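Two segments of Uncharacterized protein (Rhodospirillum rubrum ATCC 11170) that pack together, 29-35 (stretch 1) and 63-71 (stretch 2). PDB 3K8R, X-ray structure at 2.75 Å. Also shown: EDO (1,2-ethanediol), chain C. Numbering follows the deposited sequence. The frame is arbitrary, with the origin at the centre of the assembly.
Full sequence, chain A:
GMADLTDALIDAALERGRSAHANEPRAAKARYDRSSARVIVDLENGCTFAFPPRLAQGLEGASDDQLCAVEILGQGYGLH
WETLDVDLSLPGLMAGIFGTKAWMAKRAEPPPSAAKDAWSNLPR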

# COMPACT_ATOMS: atom_id res chain seq x y z
N LYS A 29 7.01 -9.33 5.42
CA LYS A 29 6.59 -9.35 6.81
C LYS A 29 5.20 -8.75 6.92
O LYS A 29 4.85 -7.88 6.13
CB LYS A 29 7.54 -8.52 7.67
CG LYS A 29 8.95 -9.06 7.82
CD LYS A 29 9.77 -8.11 8.68
CE LYS A 29 11.19 -8.59 8.90
NZ LYS A 29 12.00 -7.59 9.66
N ALA A 30 4.43 -9.20 7.91
CA ALA A 30 3.07 -8.71 8.17
C ALA A 30 2.76 -8.68 9.67
O ALA A 30 3.07 -9.62 10.38
CB ALA A 30 2.07 -9.58 7.46
N ARG A 31 2.14 -7.60 10.14
CA ARG A 31 1.79 -7.51 11.56
C ARG A 31 0.61 -6.60 11.81
O ARG A 31 0.30 -5.71 11.01
CB ARG A 31 2.99 -7.00 12.37
CG ARG A 31 3.31 -5.54 12.17
CD ARG A 31 4.56 -5.13 12.93
NE ARG A 31 4.77 -3.68 12.97
CZ ARG A 31 5.31 -2.95 11.99
NH1 ARG A 31 5.69 -3.52 10.85
NH2 ARG A 31 5.46 -1.64 12.15
N TYR A 32 -0.07 -6.82 12.93
CA TYR A 32 -1.16 -5.94 13.30
C TYR A 32 -0.59 -4.91 14.27
O TYR A 32 0.12 -5.24 15.22
CB TYR A 32 -2.31 -6.70 13.94
CG TYR A 32 -3.48 -5.81 14.34
CD1 TYR A 32 -4.31 -5.25 13.37
CD2 TYR A 32 -3.76 -5.56 15.67
CE1 TYR A 32 -5.37 -4.44 13.74
CE2 TYR A 32 -4.82 -4.76 16.04
CZ TYR A 32 -5.62 -4.21 15.07
OH TYR A 32 -6.67 -3.42 15.45
N ASP A 33 -0.86 -3.64 13.99
CA ASP A 33 -0.43 -2.56 14.83
C ASP A 33 -1.68 -2.13 15.59
O ASP A 33 -2.64 -1.63 15.00
CB ASP A 33 0.14 -1.44 13.96
CG ASP A 33 0.54 -0.23 14.75
OD1 ASP A 33 1.26 -0.37 15.75
OD2 ASP A 33 0.14 0.87 14.36
N ARG A 34 -1.70 -2.37 16.89
CA ARG A 34 -2.86 -2.01 17.71
C ARG A 34 -3.05 -0.50 17.75
O ARG A 34 -4.19 -0.03 17.70
CB ARG A 34 -2.69 -2.51 19.13
CG ARG A 34 -2.54 -3.98 19.21
CD ARG A 34 -2.71 -4.51 20.60
NE ARG A 34 -2.71 -5.96 20.52
CZ ARG A 34 -3.03 -6.78 21.51
NH1 ARG A 34 -3.38 -6.30 22.69
NH2 ARG A 34 -3.00 -8.09 21.31
N SER A 35 -1.95 0.23 17.84
CA SER A 35 -1.99 1.69 17.90
C SER A 35 -2.83 2.29 16.78
O SER A 35 -3.75 3.05 17.05
CB SER A 35 -0.57 2.26 17.84
OG SER A 35 -0.60 3.68 17.92
N SER A 63 -10.99 -9.63 17.13
CA SER A 63 -10.42 -8.79 18.17
C SER A 63 -8.98 -8.45 17.84
O SER A 63 -8.36 -9.11 17.02
CB SER A 63 -10.47 -9.51 19.51
OG SER A 63 -9.65 -10.66 19.49
N ASP A 64 -8.44 -7.43 18.49
CA ASP A 64 -7.03 -7.08 18.30
C ASP A 64 -6.20 -8.34 18.46
O ASP A 64 -5.45 -8.69 17.56
CB ASP A 64 -6.58 -6.00 19.29
CG ASP A 64 -7.12 -4.63 18.93
OD1 ASP A 64 -7.90 -4.53 17.96
OD2 ASP A 64 -6.76 -3.65 19.60
N ASP A 65 -6.37 -9.04 19.59
CA ASP A 65 -5.66 -10.30 19.83
C ASP A 65 -5.72 -11.22 18.62
O ASP A 65 -4.69 -11.68 18.13
CB ASP A 65 -6.22 -11.04 21.05
CG ASP A 65 -5.67 -10.53 22.37
OD1 ASP A 65 -4.89 -9.55 22.39
OD2 ASP A 65 -5.99 -11.14 23.41
N GLN A 66 -6.92 -11.47 18.12
CA GLN A 66 -7.07 -12.35 16.96
C GLN A 66 -6.39 -11.83 15.70
O GLN A 66 -5.91 -12.61 14.90
CB GLN A 66 -8.54 -12.60 16.68
CG GLN A 66 -9.19 -13.39 17.78
CD GLN A 66 -10.62 -13.70 17.53
OE1 GLN A 66 -11.37 -12.88 16.98
NE2 GLN A 66 -11.04 -14.89 17.93
N LEU A 67 -6.35 -10.51 15.53
CA LEU A 67 -5.76 -9.92 14.34
C LEU A 67 -4.24 -10.11 14.27
O LEU A 67 -3.69 -10.26 13.19
CB LEU A 67 -6.15 -8.44 14.21
CG LEU A 67 -7.61 -8.22 13.81
CD1 LEU A 67 -8.00 -6.78 13.98
CD2 LEU A 67 -7.87 -8.69 12.38
N CYS A 68 -3.59 -10.16 15.42
CA CYS A 68 -2.14 -10.38 15.50
C CYS A 68 -1.66 -11.71 14.96
O CYS A 68 -0.48 -11.86 14.68
CB CYS A 68 -1.69 -10.32 16.94
SG CYS A 68 -2.07 -8.75 17.64
N ALA A 69 -2.56 -12.67 14.80
CA ALA A 69 -2.18 -13.99 14.30
C ALA A 69 -1.81 -14.00 12.81
O ALA A 69 -1.49 -15.06 12.27
CB ALA A 69 -3.30 -15.01 14.57
N VAL A 70 -1.84 -12.84 12.15
CA VAL A 70 -1.58 -12.78 10.72
C VAL A 70 -0.28 -13.47 10.37
O VAL A 70 0.70 -13.34 11.09
CB VAL A 70 -1.55 -11.35 10.19
CG1 VAL A 70 -0.45 -10.55 10.88
CG2 VAL A 70 -1.38 -11.36 8.66
N GLU A 71 -0.33 -14.22 9.27
CA GLU A 71 0.79 -14.99 8.72
C GLU A 71 0.86 -14.79 7.20
O GLU A 71 -0.15 -14.50 6.57
CB GLU A 71 0.59 -16.49 8.95
CG GLU A 71 0.86 -17.00 10.34
CD GLU A 71 0.67 -18.51 10.42
OE1 GLU A 71 -0.47 -19.01 10.28
OE2 GLU A 71 1.68 -19.20 10.65
C1 EDO C . 6.67 0.40 8.83
O1 EDO C . 6.35 1.39 9.82
C2 EDO C . 7.72 -0.56 9.39
O2 EDO C . 7.29 -1.91 9.17

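How do the two backbones lie against each other? Residues 29-33 form a strand, and its alternation sends the CA-to-CB bonds of Ala 30 and Tyr 32 toward the second stretch while those of Arg 31 and Asp 33 point away. Packed against them is a short helix that begins at Asp 64; a type I turn spans Leu 67 to Val 70. Ser 63 caps the helix: its OG accepts a hydrogen bond from Gln 66 N at 3.2 Å, and Ser 63 N returns one to Gln 66 OE1 at 3.3 Å. The two stretches' CA atoms come nearest at Tyr 32 CA and Cys 68 CA, 5.1 Å apart. No backbone-to-backbone hydrogen bond joins the two stretches, and the contact buries 447 Å².

What holds the apolar part together? Tyr 32, buried and with chi1 in the t well, is the centrepiece. Leu 67 lies over one face of its ring, with Leu 67 CB 3.8 Å from the ring centroid and only 15° off the normal, a CH-pi contact in which aliphatic hydrogens meet the electron-rich face. Leu 67 CD1 also reaches to 3.5 Å from Tyr 32 CE1. Cys 68 approaches obliquely, its SG 4.1 Å from Tyr 32 CD2, adding a sulfur-aromatic contact. Two residues back along the strand, Val 70 packs against Ala 30: Val 70 CG2 is 4.1 Å from Ala 30 CB, while Val 70 CG1 packs 3.8 Å from Arg 31 CA.

Where does charge enter? At the other end of the contact, Arg 34 leaves its CA sideways, but its extended side chain carries the guanidinium to the helix. There Arg 34 NH2 forms a salt bridge with Asp 65 OD1 at 2.6 Å. The accompanying hydrogen bond is weak, because its angle of 128° is far from linear, yet the opposite charges still attract at this short distance. Asp 64 CB lies over one face of the guanidinium, 4.1 Å from Arg 34 NE, and Cys 68 SG sits at its edge, 3.8 Å from Arg 34 NH2.

Which polar groups remain? The phenol end of Tyr 32 extends past its apolar neighbours to the start of the helix, where Tyr 32 OH is 3.0 Å from Asp 64 OD1; both atoms have hydrogen-bond partners elsewhere in the structure. Arg 31, whose CA-to-CB bond points away from the second stretch, donates from NH1 to O2 of the 1,2-ethanediol at 2.8 Å.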